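Local structure of oxygen-independent coproporphyrinogen III oxidase (Escherichia coli, 1OLT) at residues 49-54 against 318-323; 58-63 against 72-77; 65-70 against 181-186. The protein catalyses the anaerobic oxidative decarboxylation of two propionate groups of coproporphyrinogen III to give protoporphyrinogen IX in heme biosynthesis, using a [4Fe-4S] cluster and S-adenosylmethionine. One frame throughout, in Å; residues are numbered along the deposited sequence.

Contact 1: 49-54 against 318-323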
loop_
_atom_site.group_PDB
_atom_site.type_symbol
_atom_site.label_atom_id
_atom_site.label_comp_id
_atom_site.label_asym_id
_atom_site.label_seq_id
_atom_site.Cartn_x
_atom_site.Cartn_y
_atom_site.Cartn_z
ATOM N N PRO A 49 -15.015 2.408 -20.060
ATOM C CA PRO A 49 -15.179 0.973 -20.379
ATOM C C PRO A 49 -13.938 0.217 -20.948
ATOM O O PRO A 49 -13.928 -1.003 -20.960
ATOM C CB PRO A 49 -16.410 0.926 -21.353
ATOM C CG PRO A 49 -16.776 2.368 -21.698
ATOM C CD PRO A 49 -15.884 3.286 -20.882
ATOM N N GLU A 50 -12.937 0.967 -21.374
ATOM C CA GLU A 50 -11.748 0.467 -22.034
ATOM C C GLU A 50 -10.677 0.064 -21.007
ATOM O O GLU A 50 -9.884 -0.863 -21.183
ATOM C CB GLU A 50 -11.216 1.621 -22.919
ATOM C CG GLU A 50 -10.541 2.796 -22.160
ATOM C CD GLU A 50 -11.490 3.797 -21.437
ATOM O OE1 GLU A 50 -12.721 3.771 -21.689
ATOM O OE2 GLU A 50 -10.978 4.648 -20.657
ATOM N N ARG A 51 -10.680 0.821 -19.924
ATOM C CA ARG A 51 -9.599 0.889 -19.015
ATOM C C ARG A 51 -9.274 -0.521 -18.443
ATOM O O ARG A 51 -10.164 -1.335 -18.184
ATOM C CB ARG A 51 -9.960 1.831 -17.891
ATOM C CG ARG A 51 -8.802 2.356 -17.120
ATOM C CD ARG A 51 -9.156 3.581 -16.247
ATOM N NE ARG A 51 -9.075 4.791 -17.046
ATOM C CZ ARG A 51 -8.932 6.023 -16.540
ATOM N NH1 ARG A 51 -8.890 6.245 -15.224
ATOM N NH2 ARG A 51 -8.837 7.053 -17.363
ATOM N N PRO A 52 -8.007 -0.834 -18.384
ATOM C CA PRO A 52 -7.604 -2.060 -17.725
ATOM C C PRO A 52 -8.196 -2.127 -16.272
ATOM O O PRO A 52 -8.430 -1.109 -15.621
ATOM C CB PRO A 52 -6.087 -1.944 -17.676
ATOM C CG PRO A 52 -5.670 -0.929 -18.706
ATOM C CD PRO A 52 -6.864 -0.060 -18.955
ATOM N N LEU A 53 -8.419 -3.339 -15.791
ATOM C CA LEU A 53 -8.974 -3.571 -14.484
ATOM C C LEU A 53 -7.918 -4.208 -13.607
ATOM O O LEU A 53 -7.267 -5.159 -13.982
ATOM C CB LEU A 53 -10.232 -4.477 -14.603
ATOM C CG LEU A 53 -11.115 -4.676 -13.372
ATOM C CD1 LEU A 53 -11.629 -3.420 -12.788
ATOM C CD2 LEU A 53 -12.334 -5.642 -13.669
ATOM N N SER A 54 -7.797 -3.673 -12.414
ATOM C CA SER A 54 -7.044 -4.219 -11.305
ATOM C C SER A 54 -8.020 -4.692 -10.210
ATOM O O SER A 54 -9.027 -4.056 -9.979
ATOM C CB SER A 54 -6.121 -3.102 -10.760
ATOM O OG SER A 54 -5.403 -3.614 -9.617
ATOM N N ASP A 318 -3.645 4.496 -14.746
ATOM C CA ASP A 318 -4.914 4.558 -15.498
ATOM C C ASP A 318 -5.564 3.163 -15.566
ATOM O O ASP A 318 -5.934 2.706 -16.639
ATOM C CB ASP A 318 -4.766 5.172 -16.932
ATOM C CG ASP A 318 -4.610 6.747 -16.937
ATOM O OD1 ASP A 318 -4.867 7.436 -15.910
ATOM O OD2 ASP A 318 -4.212 7.363 -17.951
ATOM N N THR A 319 -5.677 2.491 -14.414
ATOM C CA THR A 319 -6.541 1.339 -14.292
ATOM C C THR A 319 -7.734 1.683 -13.391
ATOM O O THR A 319 -7.639 2.538 -12.531
ATOM C CB THR A 319 -5.801 0.086 -13.714
ATOM O OG1 THR A 319 -5.452 0.318 -12.337
ATOM C CG2 THR A 319 -4.485 -0.128 -14.438
ATOM N N ASP A 320 -8.857 0.994 -13.602
ATOM C CA ASP A 320 -9.906 1.014 -12.631
ATOM C C ASP A 320 -9.578 -0.125 -11.659
ATOM O O ASP A 320 -9.167 -1.210 -12.095
ATOM C CB ASP A 320 -11.251 0.763 -13.274
ATOM C CG ASP A 320 -11.798 1.951 -14.002
ATOM O OD1 ASP A 320 -11.474 3.089 -13.651
ATOM O OD2 ASP A 320 -12.600 1.827 -14.965
ATOM N N LEU A 321 -9.786 0.114 -10.367
ATOM C CA LEU A 321 -9.447 -0.836 -9.314
ATOM C C LEU A 321 -10.734 -1.219 -8.607
ATOM O O LEU A 321 -11.422 -0.354 -8.054
ATOM C CB LEU A 321 -8.518 -0.183 -8.305
ATOM C CG LEU A 321 -8.443 -0.876 -6.929
ATOM C CD1 LEU A 321 -7.511 -1.929 -7.124
ATOM C CD2 LEU A 321 -7.992 0.122 -5.788
ATOM N N LEU A 322 -11.082 -2.496 -8.679
ATOM C CA LEU A 322 -12.216 -3.025 -7.968
ATOM C C LEU A 322 -11.753 -3.755 -6.726
ATOM O O LEU A 322 -10.979 -4.728 -6.786
ATOM C CB LEU A 322 -13.023 -3.999 -8.842
ATOM C CG LEU A 322 -14.191 -4.650 -8.149
ATOM C CD1 LEU A 322 -15.312 -3.659 -7.768
ATOM C CD2 LEU A 322 -14.767 -5.825 -9.014
ATOM N N GLY A 323 -12.296 -3.341 -5.602
ATOM C CA GLY A 323 -11.924 -3.881 -4.332
ATOM C C GLY A 323 -13.080 -4.726 -3.812
ATOM O O GLY A 323 -14.248 -4.274 -3.781
#
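The carbonyl oxygen of Asp-318 rests against the aliphatic part of Arg-51, 3.4 Å from CD, while its OD1 lies over one face of the guanidinium. Asp-318 OD1 and Arg-51 NH2 are 4.2 Å apart, an attraction of charges with no N-H aimed at the oxygen. Arg-51 CG, anti to the backbone N (chi1 -161°), is set against the Asp-318 carbonyl, and the chain then bends at chi3. Thr-319, beta-branched and suited to extended backbone, has its methyl CG2 4.0 Å from CB of Pro-52. Parallel strand pairing is established at Asp-320: its N donates to Pro-52 O (2.9 Å), and its O receives a nearly straight bond from Ser-54 N (2.8 Å, 176°). The buried carboxylate of Asp-320 is compensated by a salt bridge to Arg-103 and a hydrogen bond from the backbone N of Gly-333. Leu-321 shares with Ser-54 the sheet face opposite that of Leu-53 and Asp-320, its CD1 3.7 Å from OG; that hydroxyl is hydrogen-bonded to Gln-107, and Leu-321 also lines the pocket of a second S-adenosylmethionine, distinct from the one on the cluster. Leu-322 N continues the ladder by donating to Ser-54 O (2.9 Å), and its CB meets Leu-53 CD1 at 4.2 Å, two leucines suited to the apolar interior. Strand 53-62 thus runs between strands 320-324 and 105-112, with strand 329-332 against the far edge of 320-324 and Phe-100 touching both Leu-53 and Leu-322.

Contact 2: 58-63 against 72-77. With SF4 (iron/sulfur cluster), chain B.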
loop_
_atom_site.group_PDB
_atom_site.type_symbol
_atom_site.label_atom_id
_atom_site.label_comp_id
_atom_site.label_asym_id
_atom_site.label_seq_id
_atom_site.Cartn_x
_atom_site.Cartn_y
_atom_site.Cartn_z
ATOM N N HIS A 58 -9.595 -8.280 0.023
ATOM C CA HIS A 58 -9.211 -8.174 1.408
ATOM C C HIS A 58 -9.527 -9.527 2.081
ATOM O O HIS A 58 -10.631 -10.023 1.970
ATOM C CB HIS A 58 -9.970 -7.112 2.147
ATOM C CG HIS A 58 -9.247 -6.644 3.367
ATOM N ND1 HIS A 58 -8.103 -5.882 3.285
ATOM C CD2 HIS A 58 -9.496 -6.830 4.691
ATOM C CE1 HIS A 58 -7.697 -5.593 4.518
ATOM N NE2 HIS A 58 -8.527 -6.156 5.384
ATOM N N ILE A 59 -8.545 -10.109 2.712
ATOM C CA ILE A 59 -8.700 -11.323 3.486
ATOM C C ILE A 59 -8.367 -10.933 4.933
ATOM O O ILE A 59 -7.195 -10.664 5.249
ATOM C CB ILE A 59 -7.751 -12.454 3.004
ATOM C CG1 ILE A 59 -7.893 -12.853 1.538
ATOM C CG2 ILE A 59 -7.983 -13.718 3.865
ATOM C CD1 ILE A 59 -9.240 -13.313 1.155
ATOM N N PRO A 60 -9.362 -10.797 5.806
ATOM C CA PRO A 60 -9.069 -10.143 7.071
ATOM C C PRO A 60 -8.449 -10.992 8.174
ATOM O O PRO A 60 -7.903 -10.414 9.110
ATOM C CB PRO A 60 -10.445 -9.632 7.520
ATOM C CG PRO A 60 -11.443 -10.696 6.970
ATOM C CD PRO A 60 -10.820 -11.065 5.660
ATOM N N PHE A 61 -8.458 -12.308 8.054
ATOM C CA PHE A 61 -8.153 -13.157 9.160
ATOM C C PHE A 61 -6.649 -13.284 9.431
ATOM O O PHE A 61 -5.842 -13.396 8.496
ATOM C CB PHE A 61 -8.845 -14.543 8.938
ATOM C CG PHE A 61 -10.304 -14.451 8.722
ATOM C CD1 PHE A 61 -11.128 -14.039 9.707
ATOM C CD2 PHE A 61 -10.836 -14.737 7.473
ATOM C CE1 PHE A 61 -12.503 -13.901 9.464
ATOM C CE2 PHE A 61 -12.175 -14.599 7.248
ATOM C CZ PHE A 61 -12.990 -14.232 8.234
ATOM N N CYS A 62 -6.305 -13.298 10.716
ATOM C CA CYS A 62 -4.957 -13.602 11.180
ATOM C C CYS A 62 -4.998 -14.666 12.281
ATOM O O CYS A 62 -5.961 -14.768 13.030
ATOM C CB CYS A 62 -4.262 -12.347 11.685
ATOM S SG CYS A 62 -4.186 -10.998 10.509
ATOM N N HIS A 63 -3.917 -15.429 12.405
ATOM C CA HIS A 63 -3.814 -16.498 13.421
ATOM C C HIS A 63 -3.666 -15.932 14.849
ATOM O O HIS A 63 -4.188 -16.500 15.805
ATOM C CB HIS A 63 -2.614 -17.417 13.122
ATOM C CG HIS A 63 -2.765 -18.165 11.840
ATOM N ND1 HIS A 63 -3.877 -18.920 11.546
ATOM C CD2 HIS A 63 -1.901 -18.366 10.828
ATOM C CE1 HIS A 63 -3.729 -19.489 10.364
ATOM N NE2 HIS A 63 -2.547 -19.159 9.897
ATOM N N ASN A 72 -6.914 -3.398 9.002
ATOM C CA ASN A 72 -8.242 -3.960 9.128
ATOM C C ASN A 72 -8.060 -5.509 9.092
ATOM O O ASN A 72 -7.731 -6.106 8.077
ATOM C CB ASN A 72 -9.198 -3.447 8.056
ATOM C CG ASN A 72 -10.623 -4.059 8.205
ATOM O OD1 ASN A 72 -10.858 -5.305 7.956
ATOM N ND2 ASN A 72 -11.567 -3.227 8.618
ATOM N N LYS A 73 -8.221 -6.128 10.251
ATOM C CA LYS A 73 -7.927 -7.545 10.409
ATOM C C LYS A 73 -8.745 -8.101 11.590
ATOM O O LYS A 73 -9.192 -7.346 12.437
ATOM C CB LYS A 73 -6.432 -7.763 10.637
ATOM C CG LYS A 73 -5.854 -7.093 11.926
ATOM C CD LYS A 73 -5.919 -7.942 13.181
ATOM C CE LYS A 73 -5.079 -7.364 14.322
ATOM N NZ LYS A 73 -5.716 -6.139 14.859
ATOM N N ILE A 74 -8.933 -9.432 11.589
ATOM C CA ILE A 74 -9.681 -10.170 12.613
ATOM C C ILE A 74 -8.843 -11.363 13.018
ATOM O O ILE A 74 -8.607 -12.250 12.210
ATOM C CB ILE A 74 -11.017 -10.694 12.008
ATOM C CG1 ILE A 74 -11.918 -9.471 11.564
ATOM C CG2 ILE A 74 -11.770 -11.612 13.051
ATOM C CD1 ILE A 74 -13.071 -9.849 10.630
ATOM N N VAL A 75 -8.396 -11.414 14.262
ATOM C CA VAL A 75 -7.609 -12.482 14.764
ATOM C C VAL A 75 -8.594 -13.560 15.241
ATOM O O VAL A 75 -9.468 -13.276 16.011
ATOM C CB VAL A 75 -6.760 -12.027 15.990
ATOM C CG1 VAL A 75 -6.078 -13.246 16.639
ATOM C CG2 VAL A 75 -5.719 -11.021 15.576
ATOM N N THR A 76 -8.454 -14.777 14.750
ATOM C CA THR A 76 -9.313 -15.853 15.155
ATOM C C THR A 76 -8.672 -17.199 14.872
ATOM O O THR A 76 -7.986 -17.386 13.894
ATOM C CB THR A 76 -10.684 -15.755 14.488
ATOM O OG1 THR A 76 -11.517 -16.869 14.861
ATOM C CG2 THR A 76 -10.580 -15.885 12.991
ATOM N N ARG A 77 -8.929 -18.125 15.786
ATOM C CA ARG A 77 -8.561 -19.500 15.596
ATOM C C ARG A 77 -9.699 -20.342 14.983
ATOM O O ARG A 77 -9.523 -21.533 14.716
ATOM C CB ARG A 77 -8.131 -20.076 16.956
ATOM C CG ARG A 77 -6.770 -19.477 17.485
ATOM C CD ARG A 77 -5.645 -19.628 16.434
ATOM N NE ARG A 77 -4.327 -19.447 16.991
ATOM C CZ ARG A 77 -3.226 -19.697 16.301
ATOM N NH1 ARG A 77 -3.310 -20.230 15.095
ATOM N NH2 ARG A 77 -2.042 -19.479 16.827
HETATM FE FE1 SF4 B . -2.269 -9.864 11.150
HETATM FE FE2 SF4 B . -1.391 -7.368 11.411
HETATM FE FE3 SF4 B . -0.243 -9.106 9.923
HETATM FE FE4 SF4 B . -0.142 -9.280 12.286
HETATM S S1 SF4 B . 0.826 -7.534 11.153
HETATM S S2 SF4 B . -0.406 -11.094 11.030
HETATM S S3 SF4 B . -2.067 -8.795 12.973
HETATM S S4 SF4 B . -2.211 -8.238 9.662
HETATM O O HOH W 1 -5.684 -21.080 13.185
#
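Pro-60 and Ile-74 lie side by side and point the same way, with CB of the proline 4.1 Å from CD1 of the isoleucine. The proline is also a bump for the next residue: its CG stands over the centre of the Phe-61 ring. At its CD1 corner the ring meets the branched residues of 72-77: CD1 is 4.1 Å from Ile-74 CB, on the proline's side of the ring, and 3.8 Å from the Thr-76 methyl CG2. In Thr-76, OG1 is anti to the backbone N (chi1 178°) and bonded to the backbone N of Gln-78, which leaves CG2 to lie beside Phe-61 CD1. Beneath these side chains runs a short parallel ladder, in which Ile-74 N donates to Pro-60 O, Cys-62 N to Ile-74 O, and Thr-76 N to Cys-62 O.

The other face of this pairing belongs to the cluster. Cys-62, first cysteine of the radical SAM CX3CX2C motif, binds an iron, FE1, through SG at 2.3 Å, and Lys-73 CB packs 3.9 Å from that sulfur. Before the ladder, the ring of His-58 is fixed at both nitrogens: NE2 donates in the ring plane to Asn-72 O (2.8 Å, 160°), and ND1 is bonded to the hydroxyl of Tyr-56. After it, Arg-77 curls back so that NH1 comes 3.5 Å from His-63 CB and shares a water with His-63 ND1; its charge is matched by Glu-150.

Helix 80-96 covers the Phe-61 face, Tyr-85 meeting that ring edge-to-face and Lys-81 touching both Phe-61 and Thr-76, while strand 105-112 flanks strand 53-62 through the backbone bond between Ile-59 and Gly-111.

Contact 3: 65-70 against 181-186. With SAM (S-adenosylmethionine), chain C; SF4 (iron/sulfur cluster), chain B.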
loop_
_atom_site.group_PDB
_atom_site.type_symbol
_atom_site.label_atom_id
_atom_site.label_comp_id
_atom_site.label_asym_id
_atom_site.label_seq_id
_atom_site.Cartn_x
_atom_site.Cartn_y
_atom_site.Cartn_z
ATOM N N LEU A 65 -2.518 -12.172 17.452
ATOM C CA LEU A 65 -2.643 -10.711 17.575
ATOM C C LEU A 65 -1.264 -10.029 17.707
ATOM O O LEU A 65 -0.664 -10.087 18.722
ATOM C CB LEU A 65 -3.487 -10.337 18.778
ATOM C CG LEU A 65 -3.696 -8.869 19.106
ATOM C CD1 LEU A 65 -4.425 -8.193 17.942
ATOM C CD2 LEU A 65 -4.462 -8.780 20.345
ATOM N N CYS A 66 -0.783 -9.416 16.609
ATOM C CA CYS A 66 0.393 -8.599 16.673
ATOM C C CYS A 66 -0.015 -7.309 17.394
ATOM O O CYS A 66 -0.925 -6.618 16.923
ATOM C CB CYS A 66 0.889 -8.258 15.271
ATOM S SG CYS A 66 1.335 -9.710 14.239
ATOM N N TYR A 67 0.691 -6.946 18.457
ATOM C CA TYR A 67 0.308 -5.793 19.271
ATOM C C TYR A 67 0.513 -4.423 18.594
ATOM O O TYR A 67 -0.188 -3.495 18.980
ATOM C CB TYR A 67 1.034 -5.773 20.592
ATOM C CG TYR A 67 0.789 -6.989 21.506
ATOM C CD1 TYR A 67 -0.307 -7.818 21.342
ATOM C CD2 TYR A 67 1.717 -7.302 22.509
ATOM C CE1 TYR A 67 -0.489 -8.967 22.174
ATOM C CE2 TYR A 67 1.530 -8.420 23.376
ATOM C CZ TYR A 67 0.425 -9.249 23.187
ATOM O OH TYR A 67 0.218 -10.374 23.995
ATOM N N PHE A 68 1.394 -4.321 17.597
ATOM C CA PHE A 68 1.623 -3.064 16.854
ATOM C C PHE A 68 0.570 -2.818 15.778
ATOM O O PHE A 68 0.469 -1.720 15.241
ATOM C CB PHE A 68 3.021 -3.067 16.192
ATOM C CG PHE A 68 3.197 -4.177 15.196
ATOM C CD1 PHE A 68 2.603 -4.117 13.946
ATOM C CD2 PHE A 68 3.881 -5.302 15.528
ATOM C CE1 PHE A 68 2.709 -5.178 13.054
ATOM C CE2 PHE A 68 3.972 -6.381 14.639
ATOM C CZ PHE A 68 3.368 -6.304 13.397
ATOM N N CYS A 69 -0.227 -3.832 15.429
ATOM C CA CYS A 69 -0.906 -3.795 14.157
ATOM C C CYS A 69 -2.105 -2.883 14.074
ATOM O O CYS A 69 -2.972 -2.972 14.874
ATOM C CB CYS A 69 -1.298 -5.229 13.663
ATOM S SG CYS A 69 -2.112 -5.231 12.074
ATOM N N GLY A 70 -2.127 -2.037 13.006
ATOM C CA GLY A 70 -3.155 -1.076 12.738
ATOM C C GLY A 70 -4.006 -1.435 11.530
ATOM O O GLY A 70 -4.827 -0.651 11.109
ATOM N N LEU A 181 7.884 -8.446 22.811
ATOM C CA LEU A 181 7.066 -7.281 23.227
ATOM C C LEU A 181 5.864 -6.961 22.333
ATOM O O LEU A 181 4.908 -6.334 22.782
ATOM C CB LEU A 181 7.925 -6.042 23.389
ATOM C CG LEU A 181 8.942 -6.180 24.490
ATOM C CD1 LEU A 181 9.919 -5.039 24.344
ATOM C CD2 LEU A 181 8.355 -6.175 25.943
ATOM N N VAL A 182 5.867 -7.415 21.087
ATOM C CA VAL A 182 4.762 -7.179 20.196
ATOM C C VAL A 182 4.048 -8.453 19.806
ATOM O O VAL A 182 3.167 -8.418 18.936
ATOM C CB VAL A 182 5.168 -6.374 18.925
ATOM C CG1 VAL A 182 5.818 -5.067 19.285
ATOM C CG2 VAL A 182 6.113 -7.182 17.980
ATOM N N ASN A 183 4.353 -9.570 20.483
ATOM C CA ASN A 183 3.687 -10.840 20.216
ATOM C C ASN A 183 3.834 -11.308 18.803
ATOM O O ASN A 183 2.861 -11.795 18.206
ATOM C CB ASN A 183 2.178 -10.780 20.614
ATOM C CG ASN A 183 1.561 -12.139 20.738
ATOM O OD1 ASN A 183 2.276 -13.162 21.049
ATOM N ND2 ASN A 183 0.193 -12.213 20.518
ATOM N N ARG A 184 5.054 -11.173 18.246
ATOM C CA ARG A 184 5.331 -11.642 16.913
ATOM C C ARG A 184 6.619 -12.494 16.875
ATOM O O ARG A 184 7.494 -12.323 16.033
ATOM C CB ARG A 184 5.418 -10.528 15.874
ATOM C CG ARG A 184 5.167 -11.117 14.414
ATOM C CD ARG A 184 5.530 -10.207 13.467
ATOM N NE ARG A 184 5.531 -10.733 12.131
ATOM C CZ ARG A 184 4.607 -10.538 11.201
ATOM N NH1 ARG A 184 3.468 -9.899 11.458
ATOM N NH2 ARG A 184 4.854 -11.011 9.979
ATOM N N GLU A 185 6.699 -13.430 17.805
ATOM C CA GLU A 185 7.754 -14.407 17.817
ATOM C C GLU A 185 7.684 -15.172 16.477
ATOM O O GLU A 185 6.646 -15.642 16.083
ATOM C CB GLU A 185 7.561 -15.394 18.954
ATOM C CG GLU A 185 8.522 -16.564 18.920
ATOM C CD GLU A 185 9.913 -16.138 19.231
ATOM O OE1 GLU A 185 10.036 -15.178 20.045
ATOM O OE2 GLU A 185 10.884 -16.797 18.679
ATOM N N GLN A 186 8.823 -15.289 15.832
ATOM C CA GLN A 186 8.948 -15.954 14.551
ATOM C C GLN A 186 10.349 -16.551 14.396
ATOM O O GLN A 186 11.388 -16.137 15.066
ATOM C CB GLN A 186 8.529 -14.972 13.376
ATOM C CG GLN A 186 9.213 -13.848 13.344
ATOM C CD GLN A 186 8.617 -12.694 12.492
ATOM O OE1 GLN A 186 7.567 -12.783 11.843
ATOM N NE2 GLN A 186 9.389 -11.621 12.466
HETATM N N SAM C . -0.493 -10.325 7.698
HETATM C CA SAM C . 0.819 -10.474 7.084
HETATM C C SAM C . 1.993 -10.269 8.051
HETATM O O SAM C . 1.791 -9.639 9.147
HETATM O OXT SAM C . 3.030 -10.801 7.712
HETATM C CB SAM C . 0.897 -9.405 5.977
HETATM C CG SAM C . 1.360 -8.001 6.263
HETATM S SD SAM C . 0.242 -6.984 7.194
HETATM C CE SAM C . -1.314 -7.062 6.297
HETATM C "C5'" SAM C . 0.643 -5.287 6.505
HETATM C "C4'" SAM C . 1.842 -4.474 7.108
HETATM O "O4'" SAM C . 1.452 -3.299 7.808
HETATM C "C3'" SAM C . 2.624 -5.233 8.154
HETATM O "O3'" SAM C . 3.457 -6.267 7.616
HETATM C "C2'" SAM C . 3.351 -4.125 8.926
HETATM O "O2'" SAM C . 4.662 -3.913 8.403
HETATM C "C1'" SAM C . 2.515 -2.901 8.647
HETATM N N9 SAM C . 1.931 -2.307 9.833
HETATM C C8 SAM C . 0.855 -2.819 10.512
HETATM N N7 SAM C . 0.562 -2.013 11.528
HETATM C C5 SAM C . 1.443 -0.963 11.491
HETATM C C6 SAM C . 1.607 0.178 12.295
HETATM N N6 SAM C . 0.821 0.453 13.335
HETATM N N1 SAM C . 2.613 1.046 11.976
HETATM C C2 SAM C . 3.452 0.786 10.886
HETATM N N3 SAM C . 3.293 -0.306 10.103
HETATM C C4 SAM C . 2.304 -1.167 10.419
HETATM FE FE1 SF4 B . -2.269 -9.864 11.150
HETATM FE FE2 SF4 B . -1.391 -7.368 11.411
HETATM FE FE3 SF4 B . -0.243 -9.106 9.923
HETATM FE FE4 SF4 B . -0.142 -9.280 12.286
HETATM S S1 SF4 B . 0.826 -7.534 11.153
HETATM S S2 SF4 B . -0.406 -11.094 11.030
HETATM S S3 SF4 B . -2.067 -8.795 12.973
HETATM S S4 SF4 B . -2.211 -8.238 9.662
#
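This is a loop-to-helix-end contact in the active site of the radical SAM core, where the cluster loop with its CX3CX2C motif meets the Schellman motif closing helix 176-182. Val-182 O, near the helix end, accepts a hydrogen bond from Tyr-67 N (2.9 Å, 172°). Asn-183 follows with positive phi, a conformation asparagine tolerates well, and its ND2 donates to Leu-65 O at 2.9 Å. Its CB makes a CH-pi contact with Tyr-67, 3.5 Å from the ring centroid. An alanine in place of Tyr-67 would probably leave a gap over Asn-183 CB and the asparagine side chain less firmly held, since the ring covering it would be gone.

Phe-68 is wedged between protein and cofactors: its rim atom CD2 touches Val-182 CB at 3.8 Å, and CE1 lies 3.6 Å from the cluster sulfide S1. Cys-66 and Cys-69 bind the irons FE4 and FE2, and a third iron, FE3, is chelated by the amino N and carboxylate O of S-adenosylmethionine. The extended Arg-184 suits that carboxylate, NH1 reaching O and NH2 reaching OXT as a two-pronged grip. Gln-186 OE1 steadies the guanidinium by accepting from Arg-184 NE at 2.9 Å. At the other end of the cofactor, Gly-70 N donates to adenine N7 over 3.1 Å.

Overall arrangement
All three contacts are partly buried, and none is wholly core or wholly surface. Contacts 1 and 2 pair different parts of strand 53-62 in parallel with strands 320-324 and 74-75, so backbone ladders dominate both; their centres lie about 27 Å apart, yet Leu-321 and His-58 line one pocket, that of the second S-adenosylmethionine, not the molecule bound to the cluster in contact 3. Contact 3 has no strand pairing and depends instead on a helix end, side-chain polar bonds and cofactor ligation. It adjoins contact 2, where Val-75 CG2 packs 3.7 Å from Leu-65 CA, and the two divide the three cluster cysteines between them. Contact 1, remote from the cluster, balances charge with aspartates and arginines.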